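Local coordinates for protein BlEst2 (Bacillus licheniformis, PDB 6WPX) that probably hydrolyses ester bonds as a lipase or esterase with an alpha/beta-hydrolase domain, and carries an autoinhibitory C-terminal domain in its propeptide form, at residues T204-K209 with K237-P242; V316-N321 with Q375-L380. All coordinates share one frame; numbering follows the deposited sequence.

Contact 1 (T204-K209 with K237-P242)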
loop_
_atom_site.group_PDB
_atom_site.type_symbol
_atom_site.label_atom_id
_atom_site.label_comp_id
_atom_site.label_asym_id
_atom_site.label_seq_id
_atom_site.Cartn_x
_atom_site.Cartn_y
_atom_site.Cartn_z
ATOM N N THR A 204 8.803 12.952 -7.709
ATOM C CA THR A 204 7.922 12.238 -6.780
ATOM C C THR A 204 7.709 13.059 -5.551
ATOM O O THR A 204 8.631 13.715 -5.065
ATOM C CB THR A 204 8.433 10.830 -6.407
ATOM O OG1 THR A 204 9.562 10.955 -5.558
ATOM C CG2 THR A 204 8.749 9.939 -7.630
ATOM N N LEU A 205 6.485 13.043 -5.069
ATOM C CA LEU A 205 6.092 13.648 -3.804
ATOM C C LEU A 205 5.599 12.492 -2.950
ATOM O O LEU A 205 5.016 11.531 -3.470
ATOM C CB LEU A 205 4.970 14.688 -3.954
ATOM C CG LEU A 205 5.428 16.149 -4.114
ATOM C CD1 LEU A 205 6.115 16.347 -5.461
ATOM C CD2 LEU A 205 4.222 17.108 -4.012
ATOM N N ALA A 206 5.856 12.574 -1.657
ATOM C CA ALA A 206 5.384 11.564 -0.710
ATOM C C ALA A 206 5.036 12.252 0.588
ATOM O O ALA A 206 5.624 13.285 0.919
ATOM C CB ALA A 206 6.453 10.499 -0.481
ATOM N N GLY A 207 4.075 11.688 1.303
ATOM C CA GLY A 207 3.666 12.210 2.602
ATOM C C GLY A 207 4.200 11.362 3.747
ATOM O O GLY A 207 4.524 10.182 3.553
ATOM N N ASN A 208 4.306 11.955 4.944
ATOM C CA ASN A 208 4.774 11.220 6.137
ATOM C C ASN A 208 3.747 11.303 7.263
ATOM O O ASN A 208 4.052 10.930 8.386
ATOM C CB ASN A 208 6.121 11.759 6.626
ATOM C CG ASN A 208 6.079 13.211 7.015
ATOM O OD1 ASN A 208 5.029 13.783 7.275
ATOM N ND2 ASN A 208 7.201 13.868 6.952
ATOM N N LYS A 209 2.563 11.844 6.974
ATOM C CA LYS A 209 1.535 12.001 7.996
ATOM C C LYS A 209 0.585 10.804 7.965
ATOM O O LYS A 209 0.110 10.437 6.903
ATOM C CB LYS A 209 0.762 13.330 7.791
ATOM C CG LYS A 209 -0.192 13.653 8.939
ATOM C CD LYS A 209 -0.551 15.137 9.038
ATOM C CE LYS A 209 -1.786 15.497 8.248
ATOM N NZ LYS A 209 -2.280 16.855 8.592
ATOM N N LYS A 237 9.673 5.321 1.173
ATOM C CA LYS A 237 10.622 4.579 0.331
ATOM C C LYS A 237 9.951 3.960 -0.911
ATOM O O LYS A 237 10.550 3.959 -1.990
ATOM C CB LYS A 237 11.398 3.522 1.134
ATOM C CG LYS A 237 12.492 4.136 2.031
ATOM C CD LYS A 237 13.716 4.641 1.227
ATOM C CE LYS A 237 14.382 5.828 1.874
ATOM N NZ LYS A 237 15.356 6.482 0.962
ATOM N N ASN A 238 8.697 3.481 -0.774
ATOM C CA ASN A 238 8.015 2.887 -1.910
ATOM C C ASN A 238 7.366 3.907 -2.823
ATOM O O ASN A 238 6.910 3.524 -3.885
ATOM C CB ASN A 238 7.005 1.821 -1.446
ATOM C CG ASN A 238 7.662 0.562 -0.920
ATOM O OD1 ASN A 238 8.845 0.532 -0.605
ATOM N ND2 ASN A 238 6.931 -0.525 -0.885
ATOM N N ALA A 239 7.370 5.202 -2.446
ATOM C CA ALA A 239 6.807 6.290 -3.259
ATOM C C ALA A 239 7.852 6.922 -4.190
ATOM O O ALA A 239 7.543 7.872 -4.933
ATOM C CB ALA A 239 6.189 7.350 -2.359
ATOM N N ARG A 240 9.089 6.384 -4.172
ATOM C CA ARG A 240 10.215 6.956 -4.928
ATOM C C ARG A 240 10.598 6.177 -6.174
ATOM O O ARG A 240 10.246 4.997 -6.294
ATOM C CB ARG A 240 11.471 7.073 -4.016
ATOM C CG ARG A 240 11.242 7.781 -2.695
ATOM C CD ARG A 240 10.461 9.079 -2.877
ATOM N NE ARG A 240 10.449 9.860 -1.654
ATOM C CZ ARG A 240 10.093 11.132 -1.580
ATOM N NH1 ARG A 240 9.708 11.788 -2.673
ATOM N NH2 ARG A 240 10.107 11.758 -0.419
ATOM N N LEU A 241 11.330 6.852 -7.088
ATOM C CA LEU A 241 11.924 6.278 -8.286
ATOM C C LEU A 241 13.434 6.595 -8.248
ATOM O O LEU A 241 13.814 7.712 -7.858
ATOM C CB LEU A 241 11.290 6.797 -9.586
ATOM C CG LEU A 241 9.850 6.360 -9.876
ATOM C CD1 LEU A 241 9.268 7.191 -11.019
ATOM C CD2 LEU A 241 9.792 4.882 -10.235
ATOM N N PRO A 242 14.307 5.631 -8.624
ATOM C CA PRO A 242 15.763 5.863 -8.488
ATOM C C PRO A 242 16.365 7.016 -9.292
ATOM O O PRO A 242 17.333 7.617 -8.839
ATOM C CB PRO A 242 16.390 4.513 -8.892
ATOM C CG PRO A 242 15.335 3.793 -9.640
ATOM C CD PRO A 242 14.016 4.263 -9.092
HETATM O O HOH W 1 5.184 9.468 -5.397
#

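Contact 2 (V316-N321 with Q375-L380)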
loop_
_atom_site.group_PDB
_atom_site.type_symbol
_atom_site.label_atom_id
_atom_site.label_comp_id
_atom_site.label_asym_id
_atom_site.label_seq_id
_atom_site.Cartn_x
_atom_site.Cartn_y
_atom_site.Cartn_z
ATOM N N VAL A 316 -3.902 -2.684 18.201
ATOM C CA VAL A 316 -4.766 -3.859 18.073
ATOM C C VAL A 316 -5.897 -3.490 17.137
ATOM O O VAL A 316 -6.590 -2.504 17.360
ATOM C CB VAL A 316 -5.272 -4.315 19.475
ATOM C CG1 VAL A 316 -6.085 -5.606 19.393
ATOM C CG2 VAL A 316 -4.123 -4.479 20.460
ATOM N N HIS A 317 -6.037 -4.252 16.059
ATOM C CA HIS A 317 -7.011 -3.960 15.025
ATOM C C HIS A 317 -7.863 -5.147 14.681
ATOM O O HIS A 317 -7.331 -6.219 14.397
ATOM C CB HIS A 317 -6.295 -3.472 13.744
ATOM C CG HIS A 317 -5.260 -2.448 14.025
ATOM N ND1 HIS A 317 -5.574 -1.104 14.064
ATOM C CD2 HIS A 317 -3.957 -2.603 14.338
ATOM C CE1 HIS A 317 -4.460 -0.485 14.409
ATOM N NE2 HIS A 317 -3.461 -1.344 14.577
ATOM N N TRP A 318 -9.179 -4.935 14.636
ATOM C CA TRP A 318 -10.096 -5.968 14.175
ATOM C C TRP A 318 -10.763 -5.400 12.917
ATOM O O TRP A 318 -11.623 -4.528 13.008
ATOM C CB TRP A 318 -11.121 -6.354 15.253
ATOM C CG TRP A 318 -12.000 -7.511 14.857
ATOM C CD1 TRP A 318 -13.154 -7.456 14.129
ATOM C CD2 TRP A 318 -11.786 -8.897 15.172
ATOM N NE1 TRP A 318 -13.683 -8.722 13.982
ATOM C CE2 TRP A 318 -12.850 -9.628 14.594
ATOM C CE3 TRP A 318 -10.767 -9.601 15.848
ATOM C CZ2 TRP A 318 -12.965 -11.018 14.732
ATOM C CZ3 TRP A 318 -10.861 -10.987 15.946
ATOM C CH2 TRP A 318 -11.967 -11.676 15.421
ATOM N N LEU A 319 -10.318 -5.852 11.744
ATOM C CA LEU A 319 -10.902 -5.418 10.461
ATOM C C LEU A 319 -12.052 -6.322 10.161
ATOM O O LEU A 319 -11.939 -7.527 10.348
ATOM C CB LEU A 319 -9.889 -5.481 9.310
ATOM C CG LEU A 319 -8.761 -4.437 9.312
ATOM C CD1 LEU A 319 -7.623 -4.851 10.263
ATOM C CD2 LEU A 319 -8.243 -4.246 7.912
ATOM N N SER A 320 -13.180 -5.740 9.737
ATOM C CA SER A 320 -14.409 -6.479 9.449
ATOM C C SER A 320 -15.143 -5.855 8.257
ATOM O O SER A 320 -14.864 -4.719 7.889
ATOM C CB SER A 320 -15.325 -6.449 10.672
ATOM O OG SER A 320 -16.546 -7.145 10.437
ATOM N N ASN A 321 -16.089 -6.589 7.675
ATOM C CA ASN A 321 -16.908 -6.064 6.591
ATOM C C ASN A 321 -18.070 -5.243 7.173
ATOM O O ASN A 321 -18.776 -4.565 6.425
ATOM C CB ASN A 321 -17.407 -7.185 5.673
ATOM C CG ASN A 321 -18.159 -8.260 6.385
ATOM O OD1 ASN A 321 -17.622 -8.955 7.245
ATOM N ND2 ASN A 321 -19.393 -8.481 5.965
ATOM N N GLN A 375 -24.594 -10.438 12.892
ATOM C CA GLN A 375 -24.512 -10.647 11.434
ATOM C C GLN A 375 -23.125 -11.229 11.138
ATOM O O GLN A 375 -22.178 -10.800 11.755
ATOM C CB GLN A 375 -24.684 -9.289 10.770
ATOM C CG GLN A 375 -24.328 -9.250 9.291
ATOM C CD GLN A 375 -24.866 -7.986 8.661
ATOM O OE1 GLN A 375 -26.073 -7.859 8.439
ATOM N NE2 GLN A 375 -23.977 -7.048 8.362
ATOM N N LYS A 376 -23.073 -12.162 10.203
ATOM C CA LYS A 376 -21.882 -12.896 9.725
ATOM C C LYS A 376 -20.767 -11.914 9.338
ATOM O O LYS A 376 -21.055 -10.885 8.715
ATOM C CB LYS A 376 -22.332 -13.770 8.554
ATOM C CG LYS A 376 -21.318 -14.751 8.003
ATOM C CD LYS A 376 -21.844 -15.497 6.807
ATOM C CE LYS A 376 -23.295 -15.902 6.969
ATOM N NZ LYS A 376 -23.956 -16.229 5.684
ATOM N N GLU A 377 -19.537 -12.212 9.752
ATOM C CA GLU A 377 -18.423 -11.314 9.390
ATOM C C GLU A 377 -17.199 -12.101 8.933
ATOM O O GLU A 377 -17.046 -13.217 9.333
ATOM C CB GLU A 377 -18.023 -10.403 10.555
ATOM C CG GLU A 377 -17.222 -11.124 11.618
ATOM C CD GLU A 377 -16.525 -10.253 12.638
ATOM O OE1 GLU A 377 -16.401 -9.067 12.394
ATOM O OE2 GLU A 377 -16.093 -10.787 13.645
ATOM N N ALA A 378 -16.486 -11.536 7.970
ATOM C CA ALA A 378 -15.126 -12.000 7.652
ATOM C C ALA A 378 -14.223 -11.014 8.408
ATOM O O ALA A 378 -14.561 -9.843 8.483
ATOM C CB ALA A 378 -14.826 -12.015 6.185
ATOM N N PHE A 379 -13.151 -11.510 9.000
ATOM C CA PHE A 379 -12.288 -10.629 9.761
ATOM C C PHE A 379 -10.822 -10.786 9.446
ATOM O O PHE A 379 -10.386 -11.791 8.891
ATOM C CB PHE A 379 -12.529 -10.822 11.281
ATOM C CG PHE A 379 -11.931 -12.094 11.861
ATOM C CD1 PHE A 379 -10.613 -12.122 12.315
ATOM C CD2 PHE A 379 -12.676 -13.260 11.933
ATOM C CE1 PHE A 379 -10.060 -13.286 12.833
ATOM C CE2 PHE A 379 -12.126 -14.424 12.468
ATOM C CZ PHE A 379 -10.820 -14.431 12.905
ATOM N N LEU A 380 -10.061 -9.783 9.843
ATOM C CA LEU A 380 -8.613 -9.759 9.769
ATOM C C LEU A 380 -8.203 -9.084 11.056
ATOM O O LEU A 380 -8.575 -7.947 11.302
ATOM C CB LEU A 380 -8.117 -8.991 8.531
ATOM C CG LEU A 380 -6.601 -8.998 8.264
ATOM C CD1 LEU A 380 -6.054 -10.432 8.160
ATOM C CD2 LEU A 380 -6.278 -8.228 6.998
#

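Contact 1 (T204-K209 with K237-P242)
Arg240 reaches across to Thr204 and lays its guanidinium beside it, so that one group meets a hydroxyl at its rim and a methyl on its face. NH1 of Arg240 donates to OG1 of Thr204 at 3.0 Å; the N-H points almost straight at the oxygen (162°), which lies essentially in the guanidinium plane. The Arg240 chain leaves its own backbone bent, with chi2 at -47° turning CD back toward Thr204, and CD then passes 3.4 Å from the same OG1. Over the centre of the flat group sits the CB of Ala206, 3.9 Å from CZ of Arg240. Edge and face are thus met by residues two apart on one segment, both with CB directed at the 237-242 loop. The other nitrogens have partners of their own: NE forms a salt bridge with Glu236 and NH2 bonds Leu247 O. Thr204 OG1 has a second partner, Asn246 OD1. The buried charge is therefore gripped through all three nitrogens.

Beside this, the methyls of Ala206 and Ala239 meet CB to CB at 3.7 Å. Thr204 sets its CB 3.4 Å from Ala239 O, and its CG2 reaches as far as Leu241, 4.4 Å from CG. A water completes the join, 2.8 Å from Leu205 O and 2.9 Å from Ala239 O, bridging the two backbones where no direct bond links them.

In the fold, Thr204 and Leu205 lie on strand 201-205 of the mixed hydrolase sheet, between strand 138-144 and the edge strand 245-246. The 237-242 loop, which leads into that edge strand, packs against strand 201-205, and Leu241 touches Arg188 on helix 181-191.

Contact 2 (V316-N321 with Q375-L380)
Trp318 and Phe379 lie nearly flat on each other: the six-membered ring of the indole and the phenyl form an offset stack, centroids 4.2 Å apart and planes only 15° from parallel. CH2 of Trp318 sits over the centre of the phenyl face, while on the indole face CB of Phe379 lies toward the rim. The packing is tight, with CZ2 of Trp318 3.2 Å from CG of Phe379.

The indole edge belongs to Glu377, whose CG stands between its backbone N and carbonyl carbon (chi1 76°), the chain running extended from there. NE1 of Trp318 donates to OE1 of Glu377 at 3.2 Å, nearly straight (170°) and within the ring plane, on the syn side though well out of the carboxylate plane; a weak bond goes to OE2. Ser320 OG donates to the anti lone pair of the same OE1 at 2.7 Å. OE2 is also hydrogen-bonded to Ser371 OG and Asn297 ND2, so both buried oxygens have partners.

Leu319 and Leu380 form an antiparallel hydrogen-bonded pair, Leu319 N to Leu380 O 2.8 Å and Leu380 N to Leu319 O 3.0 Å. Past the strand end, Asn321 OD1 takes the N-H of Ala378 at 2.9 Å, its side chain extending the ladder.

Leu319 and Ala378 pack on helix 163-169. Strands 313-320 and 377-386 are antiparallel neighbours in one sheet, and strand 365-372 of a second sheet meets Trp318, consistent with a beta-sandwich.

The two contacts belong to different parts of the molecule and close in series along the chain: contact 1 is complete before contact 2 begins. Their centres are 30 Å apart, on opposite sides of the chain's centre, and their nearest atoms stay about 14 Å apart. Contact 1 lies within the hydrolase sheet region, contact 2 in the beta-rich C-terminal half. Helices of the hydrolase part reach contact 2. Helix 218-224, from the chain between the two segments of contact 1, offers Phe219 edge-to-face to His317 of 316-321, and helix 163-169, which precedes strand 201-205, covers the leucine side of contact 2. These helix contacts seat the C-terminal part on the hydrolase part, consistent with the autoinhibitory effect of the C-terminal domain.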